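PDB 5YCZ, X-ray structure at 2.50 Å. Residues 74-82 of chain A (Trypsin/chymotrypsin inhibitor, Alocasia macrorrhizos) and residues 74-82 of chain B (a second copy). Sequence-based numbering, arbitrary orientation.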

ATOM      1  N   LEU A  74      12.118  -5.447   8.878  1.00 28.84           N
ATOM      2  CA  LEU A  74      11.034  -4.567   8.477  1.00 25.43           C
ATOM      3  C   LEU A  74      10.193  -5.248   7.413  1.00 26.15           C
ATOM      4  O   LEU A  74      10.559  -6.293   6.869  1.00 27.21           O
ATOM      5  N   TYR A  75       9.097  -4.591   7.067  1.00 25.32           N
ATOM      6  CA  TYR A  75       8.277  -4.956   5.927  1.00 21.65           C
ATOM      7  C   TYR A  75       8.455  -3.939   4.819  1.00 27.30           C
ATOM      8  O   TYR A  75       8.787  -2.771   5.058  1.00 30.73           O
ATOM      9  N   ILE A  76       8.201  -4.392   3.599  1.00 22.59           N
ATOM     10  CA  ILE A  76       8.346  -3.567   2.412  1.00 20.31           C
ATOM     11  C   ILE A  76       7.078  -3.708   1.591  1.00 22.43           C
ATOM     12  O   ILE A  76       6.514  -4.803   1.482  1.00 19.69           O
ATOM     13  N   MET A  77       6.642  -2.600   0.984  1.00 21.98           N
ATOM     14  CA  MET A  77       5.507  -2.662   0.079  1.00 23.00           C
ATOM     15  C   MET A  77       5.594  -1.569  -0.967  1.00 24.01           C
ATOM     16  O   MET A  77       6.350  -0.607  -0.819  1.00 26.50           O
ATOM     17  N   PHE A  78       4.863  -1.776  -2.059  1.00 18.99           N
ATOM     18  CA  PHE A  78       4.557  -0.716  -2.995  1.00 21.30           C
ATOM     19  C   PHE A  78       3.208  -0.141  -2.573  1.00 25.75           C
ATOM     20  O   PHE A  78       2.168  -0.798  -2.783  1.00 23.51           O
ATOM     21  N   PRO A  79       3.162   1.033  -1.987  1.00 27.55           N
ATOM     22  CA  PRO A  79       1.854   1.494  -1.472  1.00 30.02           C
ATOM     23  C   PRO A  79       0.971   2.045  -2.581  1.00 30.29           C
ATOM     24  O   PRO A  79       0.645   3.230  -2.641  1.00 30.93           O
ATOM     25  N   GLU A  80       0.580   1.187  -3.510  1.00 27.01           N
ATOM     26  CA  GLU A  80      -0.304   1.620  -4.578  1.00 29.96           C
ATOM     27  C   GLU A  80      -1.296   0.509  -4.858  1.00 26.18           C
ATOM     28  O   GLU A  80      -1.076  -0.643  -4.466  1.00 29.44           O
ATOM     29  N   PRO A  81      -2.413   0.820  -5.496  1.00 26.68           N
ATOM     30  CA  PRO A  81      -3.311  -0.241  -5.913  1.00 25.06           C
ATOM     31  C   PRO A  81      -2.701  -0.954  -7.098  1.00 26.00           C
ATOM     32  O   PRO A  81      -1.745  -0.500  -7.740  1.00 22.32           O
ATOM     33  N   THR A  82      -3.331  -2.074  -7.401  1.00 25.79           N
ATOM     34  CA  THR A  82      -2.747  -3.096  -8.232  1.00 21.82           C
ATOM     35  C   THR A  82      -3.903  -3.813  -8.891  1.00 23.46           C
ATOM     36  O   THR A  82      -5.032  -3.774  -8.396  1.00 24.45           O
TER
ATOM     37  N   LEU B  74     -12.112   6.758  -8.302  1.00 28.68           N
ATOM     38  CA  LEU B  74     -10.764   6.557  -7.814  1.00 29.32           C
ATOM     39  C   LEU B  74     -10.739   5.284  -6.999  1.00 22.52           C
ATOM     40  O   LEU B  74     -11.777   4.757  -6.595  1.00 22.65           O
ATOM     41  N   TYR B  75      -9.541   4.829  -6.716  1.00 24.57           N
ATOM     42  CA  TYR B  75      -9.338   3.730  -5.793  1.00 26.39           C
ATOM     43  C   TYR B  75      -8.929   4.294  -4.438  1.00 23.81           C
ATOM     44  O   TYR B  75      -8.324   5.368  -4.354  1.00 26.59           O
ATOM     45  N   ILE B  76      -9.264   3.564  -3.381  1.00 25.84           N
ATOM     46  CA  ILE B  76      -8.988   3.971  -2.003  1.00 28.74           C
ATOM     47  C   ILE B  76      -8.259   2.836  -1.301  1.00 27.47           C
ATOM     48  O   ILE B  76      -8.643   1.670  -1.435  1.00 28.39           O
ATOM     49  N   MET B  77      -7.214   3.164  -0.545  1.00 32.05           N
ATOM     50  CA  MET B  77      -6.534   2.101   0.186  1.00 33.15           C
ATOM     51  C   MET B  77      -5.881   2.652   1.447  1.00 32.92           C
ATOM     52  O   MET B  77      -5.702   3.864   1.611  1.00 33.88           O
ATOM     53  N   PHE B  78      -5.529   1.731   2.346  1.00 36.66           N
ATOM     54  CA  PHE B  78      -4.686   1.992   3.509  1.00 32.84           C
ATOM     55  C   PHE B  78      -3.261   1.537   3.218  1.00 30.19           C
ATOM     56  O   PHE B  78      -2.925   0.364   3.427  1.00 30.28           O
ATOM     57  N   PRO B  79      -2.399   2.413   2.740  1.00 34.08           N
ATOM     58  CA  PRO B  79      -1.084   1.953   2.262  1.00 29.31           C
ATOM     59  C   PRO B  79      -0.153   1.547   3.398  1.00 27.79           C
ATOM     60  O   PRO B  79       0.921   2.121   3.591  1.00 27.47           O
ATOM     61  N   GLU B  80      -0.548   0.545   4.161  1.00 27.96           N
ATOM     62  CA  GLU B  80       0.279   0.049   5.246  1.00 28.95           C
ATOM     63  C   GLU B  80       0.180  -1.467   5.258  1.00 30.51           C
ATOM     64  O   GLU B  80      -0.791  -2.032   4.750  1.00 31.86           O
ATOM     65  N   PRO B  81       1.166  -2.151   5.820  1.00 28.00           N
ATOM     66  CA  PRO B  81       1.074  -3.606   5.920  1.00 27.94           C
ATOM     67  C   PRO B  81      -0.031  -4.000   6.876  1.00 33.38           C
ATOM     68  O   PRO B  81      -0.600  -3.186   7.597  1.00 40.19           O
ATOM     69  N   THR B  82      -0.292  -5.296   6.898  1.00 28.41           N
ATOM     70  CA  THR B  82      -1.476  -5.832   7.529  1.00 23.22           C
ATOM     71  C   THR B  82      -1.229  -7.297   7.866  1.00 29.14           C
ATOM     72  O   THR B  82      -0.450  -7.974   7.195  1.00 30.59           O
TER

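No hydrogen bond crosses between these two stretches, although they run nearly antiparallel, with end-to-end directions 170° apart; two methionines and six residues of tyrosine and proline supply the packing instead. Met77(A) and Met77(B) occupy equivalent places in the two copies yet adopt different conformations, so an otherwise nearly symmetric contact is broken at the residues that bury the most surface in the contact.

The centre of the register is Pro79, where the CA atoms of Pro79(A) and Pro79(B) lie 4.8 Å apart. Their CA-to-CB bonds point sideways, neither at the partner nor away from it, and the two rings meet through their CB atoms, with Pro79(A) CB 3.5 Å from Pro79(B) CB. Both rings have the C-gamma endo pucker. In each chain the backbone is drawn in sharply around this proline: Glu80(A) N donates to Phe78(A) O at 2.6 Å, and Glu80(B) N to Phe78(B) O at a very short 2.5 Å.

Flanking this centre, each Met77 directs its CA-to-CB bond toward the opposing stretch. Met77(A) has chi1 p, an off-rotamer chi2 of 149° and chi3 p. This conformation brings its terminal methyl against the backbone that joins Glu80 to Pro81 in the other copy: Met77(A) CE is 3.2 Å from Glu80(B) C and 3.3 Å from Pro81(B) N, a tight approach, and 3.9 Å from Pro81(B) CD. Met77(B) keeps chi1 p but has chi2 t and chi3 m, and here the sulfur makes the nearest approaches. Met77(B) SD sits 3.5 Å from Glu80(A) C, 3.7 Å from Pro81(A) N and 4.1 Å from Pro81(A) CD. The equivalent Glu80-Pro81 junction of each copy is thus covered by the other's methionine, nearest through a methyl in one case and a sulfur in the other. Met77(A) loses 76 Å² to the other stretch and Met77(B) 63 Å², out of 423 Å² in total.

Farther out, Pro81 of each copy packs against Tyr75 of the other, both side chains starting toward the partner. Tyr75(A) CB lies 4.1 Å from Pro81(B) CG, and Pro81(A) CG lies 4.0 Å from Tyr75(B) CB, so the proline touches the root of the tyrosine side chain; Pro81(B) CG approaches the Tyr75(A) ring obliquely. Both tyrosines have chi1 m, both Pro81 rings are C-gamma exo, and each tyrosine OH is hydrogen-bonded elsewhere in the structure.

The remaining side chains lie outside the contact. Ile76(A) and Ile76(B), with chi1 m and chi2 t, point away, as expected for the alternation of a strand between inward-facing Tyr75 and Met77. Glu80 also points away in both copies, with chi1 p and chi2 t, and its OE1 finds a partner elsewhere; its backbone, rather than its carboxylate, meets the opposing methionine. Thr82(B) OG1 makes a weak hydrogen bond of 2.9 Å to Pro81(B) O within its own chain.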

ATOM      1  CB  LEU A  74      11.566  -3.257   7.930  1.00 25.68           C
ATOM      2  CG  LEU A  74      12.685  -3.484   6.925  1.00 25.75           C
ATOM      3  CD1 LEU A  74      12.121  -3.769   5.549  1.00 24.62           C
ATOM      4  CD2 LEU A  74      13.576  -2.260   6.861  1.00 32.14           C
ATOM      5  CB  TYR A  75       6.805  -5.012   6.299  1.00 26.27           C
ATOM      6  CG  TYR A  75       6.563  -5.788   7.539  1.00 27.03           C
ATOM      7  CD1 TYR A  75       6.889  -7.124   7.596  1.00 26.71           C
ATOM      8  CD2 TYR A  75       6.029  -5.179   8.667  1.00 24.81           C
ATOM      9  CE1 TYR A  75       6.676  -7.854   8.746  1.00 31.57           C
ATOM     10  CE2 TYR A  75       5.809  -5.892   9.816  1.00 27.85           C
ATOM     11  CZ  TYR A  75       6.132  -7.237   9.855  1.00 28.33           C
ATOM     12  OH  TYR A  75       5.925  -7.981  10.995  1.00 28.61           O
ATOM     13  CB  ILE A  76       9.572  -3.979   1.565  1.00 20.75           C
ATOM     14  CG1 ILE A  76      10.819  -4.112   2.435  1.00 20.88           C
ATOM     15  CG2 ILE A  76       9.811  -2.975   0.425  1.00 20.93           C
ATOM     16  CD1 ILE A  76      12.015  -4.747   1.717  1.00 16.74           C
ATOM     17  CB  MET A  77       4.191  -2.589   0.862  1.00 24.76           C
ATOM     18  CG  MET A  77       3.972  -1.347   1.726  1.00 28.57           C
ATOM     19  SD  MET A  77       2.218  -0.902   1.855  1.00 36.83           S
ATOM     20  CE  MET A  77       1.533  -2.414   2.519  1.00 36.76           C
ATOM     21  CB  PHE A  78       4.484  -1.243  -4.422  1.00 20.85           C
ATOM     22  CG  PHE A  78       5.783  -1.760  -4.971  1.00 21.39           C
ATOM     23  CD1 PHE A  78       6.616  -0.935  -5.712  1.00 23.17           C
ATOM     24  CD2 PHE A  78       6.147  -3.095  -4.800  1.00 20.81           C
ATOM     25  CE1 PHE A  78       7.808  -1.420  -6.254  1.00 22.80           C
ATOM     26  CE2 PHE A  78       7.335  -3.585  -5.337  1.00 20.58           C
ATOM     27  CZ  PHE A  78       8.168  -2.740  -6.070  1.00 19.49           C
ATOM     28  CB  PRO A  79       2.258   2.564  -0.459  1.00 21.78           C
ATOM     29  CG  PRO A  79       3.531   3.101  -0.969  1.00 27.16           C
ATOM     30  CD  PRO A  79       4.240   2.003  -1.743  1.00 25.43           C
ATOM     31  CB  GLU A  80       0.455   1.994  -5.862  1.00 26.51           C
ATOM     32  CG  GLU A  80       1.603   1.097  -6.206  1.00 28.61           C
ATOM     33  CD  GLU A  80       2.387   1.626  -7.396  1.00 45.99           C
ATOM     34  OE1 GLU A  80       1.997   1.323  -8.549  1.00 43.62           O
ATOM     35  OE2 GLU A  80       3.384   2.365  -7.178  1.00 53.20           O
ATOM     36  CB  PRO A  81      -4.614   0.475  -6.282  1.00 20.40           C
ATOM     37  CG  PRO A  81      -4.468   1.838  -5.743  1.00 21.68           C
ATOM     38  CD  PRO A  81      -2.993   2.137  -5.801  1.00 25.47           C
ATOM     39  CB  THR A  82      -1.889  -4.001  -7.348  1.00 22.92           C
ATOM     40  OG1 THR A  82      -0.620  -3.376  -7.117  1.00 29.80           O
ATOM     41  CG2 THR A  82      -1.717  -5.371  -7.899  1.00 24.22           C
TER
ATOM     42  CB  LEU B  74     -10.285   7.731  -6.957  1.00 33.16           C
ATOM     43  CG  LEU B  74     -11.268   8.326  -5.938  1.00 34.39           C
ATOM     44  CD1 LEU B  74     -11.647   7.340  -4.819  1.00 29.76           C
ATOM     45  CD2 LEU B  74     -10.695   9.601  -5.329  1.00 32.81           C
ATOM     46  CB  TYR B  75      -8.275   2.772  -6.340  1.00 23.03           C
ATOM     47  CG  TYR B  75      -8.510   2.389  -7.781  1.00 27.10           C
ATOM     48  CD1 TYR B  75      -9.592   1.592  -8.135  1.00 26.71           C
ATOM     49  CD2 TYR B  75      -7.669   2.839  -8.801  1.00 27.02           C
ATOM     50  CE1 TYR B  75      -9.833   1.248  -9.455  1.00 23.35           C
ATOM     51  CE2 TYR B  75      -7.902   2.483 -10.122  1.00 22.56           C
ATOM     52  CZ  TYR B  75      -8.995   1.692 -10.432  1.00 23.29           C
ATOM     53  OH  TYR B  75      -9.258   1.321 -11.729  1.00 28.19           O
ATOM     54  CB  ILE B  76     -10.290   4.323  -1.248  1.00 30.37           C
ATOM     55  CG1 ILE B  76     -10.978   5.510  -1.906  1.00 27.71           C
ATOM     56  CG2 ILE B  76     -10.020   4.591   0.245  1.00 33.22           C
ATOM     57  CD1 ILE B  76     -12.297   5.898  -1.240  1.00 35.57           C
ATOM     58  CB  MET B  77      -5.503   1.393  -0.707  1.00 27.90           C
ATOM     59  CG  MET B  77      -4.196   2.141  -0.885  1.00 28.79           C
ATOM     60  SD  MET B  77      -2.890   1.258  -1.815  1.00 31.34           S
ATOM     61  CE  MET B  77      -2.850  -0.350  -1.019  1.00 22.05           C
ATOM     62  CB  PHE B  78      -5.201   1.246   4.733  1.00 35.84           C
ATOM     63  CG  PHE B  78      -6.518   1.722   5.239  1.00 34.78           C
ATOM     64  CD1 PHE B  78      -6.632   2.949   5.870  1.00 39.76           C
ATOM     65  CD2 PHE B  78      -7.637   0.915   5.138  1.00 36.42           C
ATOM     66  CE1 PHE B  78      -7.850   3.371   6.372  1.00 42.04           C
ATOM     67  CE2 PHE B  78      -8.854   1.327   5.630  1.00 38.83           C
ATOM     68  CZ  PHE B  78      -8.965   2.558   6.248  1.00 38.82           C
ATOM     69  CB  PRO B  79      -0.554   3.164   1.486  1.00 26.50           C
ATOM     70  CG  PRO B  79      -1.238   4.346   2.117  1.00 29.81           C
ATOM     71  CD  PRO B  79      -2.579   3.873   2.619  1.00 30.25           C
ATOM     72  CB  GLU B  80      -0.179   0.622   6.590  1.00 35.11           C
ATOM     73  CG  GLU B  80      -1.416  -0.065   7.159  1.00 37.33           C
ATOM     74  CD  GLU B  80      -2.070   0.751   8.253  1.00 53.00           C
ATOM     75  OE1 GLU B  80      -2.123   0.269   9.410  1.00 60.84           O
ATOM     76  OE2 GLU B  80      -2.516   1.885   7.950  1.00 51.50           O
ATOM     77  CB  PRO B  81       2.444  -4.018   6.455  1.00 24.11           C
ATOM     78  CG  PRO B  81       3.322  -2.910   6.104  1.00 28.14           C
ATOM     79  CD  PRO B  81       2.493  -1.674   6.217  1.00 29.43           C
ATOM     80  CB  THR B  82      -2.659  -5.646   6.575  1.00 29.49           C
ATOM     81  OG1 THR B  82      -3.160  -4.307   6.682  1.00 32.81           O
ATOM     82  CG2 THR B  82      -3.745  -6.621   6.820  1.00 24.56           C
TER